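Teichoic acid D-alanine hydrolase (Staphylococcus aureus, PDB 5ZH8) hydrolyses the D-alanyl esters of wall teichoic acid and lipoteichoic acid, and affects cell wall structure, Triton X-100-induced autolysis and the level of methicillin resistance. Local coordinates at residues T118-F123 with L245-F250; S91-E96 with T291-G296. One frame throughout, in Å; residues are numbered along the deposited sequence.

Contact 1. Residues T118-F123 with L245-F250; sequences TPNTMF and LQHTAF
With CG anti to its own carbonyl carbon (chi1 -61°), Met122 extends toward residues 245-250, and a bend at chi3 (74°) lays its methyl end alongside the His247-Ala249 backbone. There Met122 CE lies 3.3 Å from Ala249 N and 3.4 Å from Ala249 CB, while Met122 CG passes 3.5 Å from His247 O. Within 245-250 the thioether thus meets mainly backbone atoms; the side chains of Phe256, Tyr289 and Thr291 also touch it. His247 also has CG anti to its carbonyl carbon, which turns the imidazole toward Asn120. Asn120 ND2 comes up at the ring edge, near the ring plane and 3.3 Å from His247 CD2, with amide and ring planes 52° apart. The proximity is consistent with a shared acceptor: Asn120 ND2 and His247 NE2 both hydrogen-bond to Ser63 O, and Asn120 OD1 takes the amide of Leu65. Asn120 is carried by a type I turn, closed by Thr121 N to Thr118 O (3.1 Å) and braced by Thr118 N to Thr121 OG1 (2.9 Å). Strand 123-124 leads on toward helix 129-142, whose counterpart in relatives begins at the SxxK motif. The packing joins the approach to this strand with strand 248-250, the two outer strands of a small three-stranded antiparallel sheet, centred on 288-290, in the beta-lactamase and penicillin-binding protein fold.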
loop_
_atom_site.group_PDB
_atom_site.type_symbol
_atom_site.label_atom_id
_atom_site.label_comp_id
_atom_site.label_asym_id
_atom_site.label_seq_id
_atom_site.Cartn_x
_atom_site.Cartn_y
_atom_site.Cartn_z
ATOM N N THR A 118 -15.216 7.988 15.446
ATOM C CA THR A 118 -16.617 7.887 15.828
ATOM C C THR A 118 -17.440 7.725 14.560
ATOM O O THR A 118 -16.886 7.781 13.459
ATOM C CB THR A 118 -17.061 9.148 16.580
ATOM O OG1 THR A 118 -16.970 10.279 15.712
ATOM C CG2 THR A 118 -16.174 9.388 17.780
ATOM N N PRO A 119 -18.760 7.511 14.699
ATOM C CA PRO A 119 -19.610 7.516 13.502
ATOM C C PRO A 119 -19.597 8.851 12.751
ATOM O O PRO A 119 -19.880 8.888 11.558
ATOM C CB PRO A 119 -21.004 7.217 14.062
ATOM C CG PRO A 119 -20.743 6.407 15.289
ATOM C CD PRO A 119 -19.484 6.995 15.878
ATOM N N ASN A 120 -19.256 9.932 13.447
ATOM C CA ASN A 120 -19.124 11.253 12.826
ATOM C C ASN A 120 -17.869 11.427 11.969
ATOM O O ASN A 120 -17.824 12.325 11.126
ATOM C CB ASN A 120 -19.174 12.354 13.886
ATOM C CG ASN A 120 -20.555 12.934 14.044
ATOM O OD1 ASN A 120 -21.268 12.621 14.998
ATOM N ND2 ASN A 120 -20.958 13.766 13.082
ATOM N N THR A 121 -16.861 10.585 12.184
ATOM C CA THR A 121 -15.626 10.655 11.413
ATOM C C THR A 121 -15.877 10.472 9.917
ATOM O O THR A 121 -16.521 9.500 9.493
ATOM C CB THR A 121 -14.625 9.581 11.857
ATOM O OG1 THR A 121 -14.414 9.677 13.269
ATOM C CG2 THR A 121 -13.300 9.756 11.136
ATOM N N MET A 122 -15.353 11.410 9.134
ATOM C CA MET A 122 -15.479 11.398 7.681
ATOM C C MET A 122 -14.134 11.022 7.073
ATOM O O MET A 122 -13.108 11.600 7.426
ATOM C CB MET A 122 -15.916 12.777 7.181
ATOM C CG MET A 122 -17.269 13.206 7.718
ATOM S SD MET A 122 -17.574 14.975 7.660
ATOM C CE MET A 122 -17.853 15.248 5.912
ATOM N N PHE A 123 -14.151 10.059 6.159
ATOM C CA PHE A 123 -12.931 9.531 5.560
ATOM C C PHE A 123 -12.806 9.946 4.108
ATOM O O PHE A 123 -13.799 10.046 3.404
ATOM C CB PHE A 123 -12.920 8.003 5.644
ATOM C CG PHE A 123 -12.920 7.482 7.046
ATOM C CD1 PHE A 123 -14.099 7.418 7.769
ATOM C CD2 PHE A 123 -11.744 7.071 7.646
ATOM C CE1 PHE A 123 -14.104 6.947 9.064
ATOM C CE2 PHE A 123 -11.748 6.601 8.943
ATOM C CZ PHE A 123 -12.927 6.537 9.655
ATOM N N LEU A 245 -27.488 14.007 2.435
ATOM C CA LEU A 245 -26.146 13.618 2.834
ATOM C C LEU A 245 -25.502 14.798 3.548
ATOM O O LEU A 245 -24.874 15.657 2.923
ATOM C CB LEU A 245 -25.324 13.208 1.611
ATOM C CG LEU A 245 -25.902 12.100 0.744
ATOM C CD1 LEU A 245 -24.850 11.691 -0.273
ATOM C CD2 LEU A 245 -26.318 10.901 1.573
ATOM N N GLN A 246 -25.674 14.829 4.868
ATOM C CA GLN A 246 -25.288 15.975 5.689
ATOM C C GLN A 246 -24.003 15.736 6.472
ATOM O O GLN A 246 -23.581 16.592 7.255
ATOM C CB GLN A 246 -26.427 16.310 6.650
ATOM C CG GLN A 246 -27.717 16.665 5.929
ATOM C CD GLN A 246 -28.860 16.938 6.871
ATOM O OE1 GLN A 246 -29.100 16.184 7.807
ATOM N NE2 GLN A 246 -29.579 18.020 6.623
ATOM N N HIS A 247 -23.395 14.567 6.269
ATOM C CA HIS A 247 -22.118 14.215 6.890
ATOM C C HIS A 247 -21.121 13.798 5.803
ATOM O O HIS A 247 -20.311 12.892 5.978
ATOM C CB HIS A 247 -22.337 13.115 7.925
ATOM C CG HIS A 247 -23.190 13.547 9.079
ATOM N ND1 HIS A 247 -24.561 13.666 8.991
ATOM C CD2 HIS A 247 -22.863 13.905 10.343
ATOM C CE1 HIS A 247 -25.041 14.071 10.153
ATOM N NE2 HIS A 247 -24.032 14.219 10.992
ATOM N N THR A 248 -21.213 14.495 4.676
ATOM C CA THR A 248 -20.372 14.284 3.514
ATOM C C THR A 248 -19.916 15.654 3.042
ATOM O O THR A 248 -20.730 16.579 2.932
ATOM C CB THR A 248 -21.172 13.624 2.382
ATOM O OG1 THR A 248 -21.580 12.311 2.784
ATOM C CG2 THR A 248 -20.351 13.547 1.095
ATOM N N ALA A 249 -18.626 15.798 2.763
ATOM C CA ALA A 249 -18.081 17.114 2.458
ATOM C C ALA A 249 -16.831 17.064 1.600
ATOM O O ALA A 249 -16.109 16.071 1.575
ATOM C CB ALA A 249 -17.804 17.880 3.746
ATOM N N PHE A 250 -16.601 18.156 0.880
ATOM C CA PHE A 250 -15.357 18.361 0.157
ATOM C C PHE A 250 -14.281 18.732 1.167
ATOM O O PHE A 250 -14.570 19.313 2.207
ATOM C CB PHE A 250 -15.516 19.450 -0.913
ATOM C CG PHE A 250 -16.339 19.020 -2.097
ATOM C CD1 PHE A 250 -15.755 18.329 -3.145
ATOM C CD2 PHE A 250 -17.694 19.299 -2.158
ATOM C CE1 PHE A 250 -16.501 17.923 -4.238
ATOM C CE2 PHE A 250 -18.451 18.899 -3.247
ATOM C CZ PHE A 250 -17.855 18.207 -4.289
#

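Contact 2. Residues S91-E96 with T291-G296; sequences SVAIYE and TPTDMG
Thr293 O is the best-held polar atom between strand and helix, gripped across the contact by one hydrogen bond, donated by Tyr95 OH at 2.7 Å. The phenol comes from above the carbonyl plane, 34° out of it. This is helix-on-sheet packing in the penicillin-binding protein and beta-lactamase fold: helix 292-303 lies on one face of the large antiparallel sheet, while Val92 and Ile94 on the other side of strand 90-96 meet helix 74-85. The short segments run in the same general direction, with axes 28° apart and 7.5 Å at closest approach. Tyr95 has CG anti to its carbonyl carbon, so its ring reaches alongside the helix with Gly296 C over one face, offset toward the rim; Tyr95 CE1 is 3.6 Å from Gly296 CA. In the middle, Ala93 CB meets Pro292 CB at 3.4 Å, within the first turn after the N-cap residue Thr291. Thr291 OG1 and Thr293 OG1 are hydrogen-bonded at 3.0 Å, consistent with the crowded rotation that sets Thr293 OG1 between backbone N and carbonyl carbon; Thr293 CG2 lies 4.2 Å from Ala93 CB. Ser91 OG, anti to its backbone N and weakly bonded to Lys104 O, rests 3.5 Å from Pro292 CG.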
loop_
_atom_site.group_PDB
_atom_site.type_symbol
_atom_site.label_atom_id
_atom_site.label_comp_id
_atom_site.label_asym_id
_atom_site.label_seq_id
_atom_site.Cartn_x
_atom_site.Cartn_y
_atom_site.Cartn_z
ATOM N N SER A 91 -13.726 2.935 10.619
ATOM C CA SER A 91 -15.160 2.929 10.929
ATOM C C SER A 91 -15.944 2.005 10.019
ATOM O O SER A 91 -15.594 1.812 8.855
ATOM C CB SER A 91 -15.739 4.335 10.797
ATOM O OG SER A 91 -17.139 4.341 11.047
ATOM N N VAL A 92 -17.033 1.462 10.555
ATOM C CA VAL A 92 -17.895 0.556 9.814
ATOM C C VAL A 92 -19.325 1.073 9.842
ATOM O O VAL A 92 -19.747 1.722 10.801
ATOM C CB VAL A 92 -17.838 -0.885 10.383
ATOM C CG1 VAL A 92 -18.466 -0.963 11.772
ATOM C CG2 VAL A 92 -18.502 -1.863 9.425
ATOM N N ALA A 93 -20.053 0.801 8.767
ATOM C CA ALA A 93 -21.487 1.035 8.711
ATOM C C ALA A 93 -22.127 -0.075 7.881
ATOM O O ALA A 93 -21.656 -0.389 6.786
ATOM C CB ALA A 93 -21.787 2.394 8.103
ATOM N N ILE A 94 -23.186 -0.671 8.416
ATOM C CA ILE A 94 -23.873 -1.764 7.744
ATOM C C ILE A 94 -25.375 -1.507 7.742
ATOM O O ILE A 94 -25.981 -1.283 8.792
ATOM C CB ILE A 94 -23.581 -3.122 8.418
ATOM C CG1 ILE A 94 -22.067 -3.378 8.444
ATOM C CG2 ILE A 94 -24.317 -4.239 7.685
ATOM C CD1 ILE A 94 -21.651 -4.658 9.131
ATOM N N TYR A 95 -25.959 -1.523 6.549
ATOM C CA TYR A 95 -27.401 -1.374 6.372
ATOM C C TYR A 95 -28.008 -2.723 6.015
ATOM O O TYR A 95 -27.470 -3.449 5.172
ATOM C CB TYR A 95 -27.712 -0.374 5.257
ATOM C CG TYR A 95 -27.502 1.060 5.650
ATOM C CD1 TYR A 95 -26.222 1.582 5.774
ATOM C CD2 TYR A 95 -28.584 1.906 5.887
ATOM C CE1 TYR A 95 -26.018 2.907 6.141
ATOM C CE2 TYR A 95 -28.393 3.229 6.248
ATOM C CZ TYR A 95 -27.106 3.727 6.367
ATOM O OH TYR A 95 -26.889 5.032 6.727
ATOM N N GLU A 96 -29.126 -3.052 6.651
ATOM C CA GLU A 96 -29.846 -4.285 6.366
ATOM C C GLU A 96 -31.277 -3.946 5.951
ATOM O O GLU A 96 -32.026 -3.324 6.711
ATOM C CB GLU A 96 -29.845 -5.182 7.596
ATOM C CG GLU A 96 -30.286 -6.606 7.335
ATOM C CD GLU A 96 -30.257 -7.456 8.591
ATOM O OE1 GLU A 96 -29.519 -7.112 9.537
ATOM O OE2 GLU A 96 -30.971 -8.481 8.636
ATOM N N THR A 291 -18.812 10.098 5.981
ATOM C CA THR A 291 -19.063 9.096 7.008
ATOM C C THR A 291 -19.559 7.845 6.298
ATOM O O THR A 291 -20.288 7.948 5.315
ATOM C CB THR A 291 -20.126 9.541 8.033
ATOM O OG1 THR A 291 -21.343 9.876 7.365
ATOM C CG2 THR A 291 -19.651 10.745 8.822
ATOM N N PRO A 292 -19.154 6.658 6.776
ATOM C CA PRO A 292 -19.698 5.398 6.243
ATOM C C PRO A 292 -21.230 5.348 6.192
ATOM O O PRO A 292 -21.791 4.792 5.256
ATOM C CB PRO A 292 -19.158 4.349 7.221
ATOM C CG PRO A 292 -17.872 4.926 7.695
ATOM C CD PRO A 292 -18.059 6.420 7.736
ATOM N N THR A 293 -21.895 5.943 7.182
ATOM C CA THR A 293 -23.356 5.968 7.225
ATOM C C THR A 293 -23.946 6.677 6.008
ATOM O O THR A 293 -24.894 6.177 5.407
ATOM C CB THR A 293 -23.888 6.637 8.508
ATOM O OG1 THR A 293 -23.376 7.970 8.601
ATOM C CG2 THR A 293 -23.482 5.858 9.739
ATOM N N ASP A 294 -23.383 7.832 5.652
ATOM C CA ASP A 294 -23.828 8.593 4.478
ATOM C C ASP A 294 -23.661 7.816 3.179
ATOM O O ASP A 294 -24.509 7.910 2.285
ATOM C CB ASP A 294 -23.085 9.926 4.363
ATOM C CG ASP A 294 -23.875 11.099 4.934
ATOM O OD1 ASP A 294 -24.700 10.896 5.852
ATOM O OD2 ASP A 294 -23.667 12.237 4.450
ATOM N N MET A 295 -22.573 7.056 3.068
ATOM C CA MET A 295 -22.342 6.238 1.878
ATOM C C MET A 295 -23.410 5.160 1.731
ATOM O O MET A 295 -23.891 4.908 0.633
ATOM C CB MET A 295 -20.957 5.595 1.919
ATOM C CG MET A 295 -20.639 4.692 0.728
ATOM S SD MET A 295 -20.946 5.355 -0.925
ATOM C CE MET A 295 -19.318 5.945 -1.369
ATOM N N GLY A 296 -23.767 4.515 2.837
ATOM C CA GLY A 296 -24.856 3.548 2.833
ATOM C C GLY A 296 -26.183 4.225 2.543
ATOM O O GLY A 296 -27.004 3.708 1.784
#

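How the contacts relate
The two contacts lie about 10 Å apart, centre to centre, on the same side of the chain's centre, and all four segments belong to the beta-lactamase-like part of the chain. Along the chain the order is 91-96, 118-123, 245-250, 291-296, so contact 1 is nested inside the loop closed by contact 2. Strand 288-290, the middle of the small sheet of contact 1, runs almost directly into helix 292-303 of contact 2. Asp294 ties them further: its OD2 probably accepts hydrogen bonds from Thr248 OG1 (2.7 Å) and His247 N (3.0 Å). The helix thus connects the small sheet with the large one, and the touching residues of both contacts are buried.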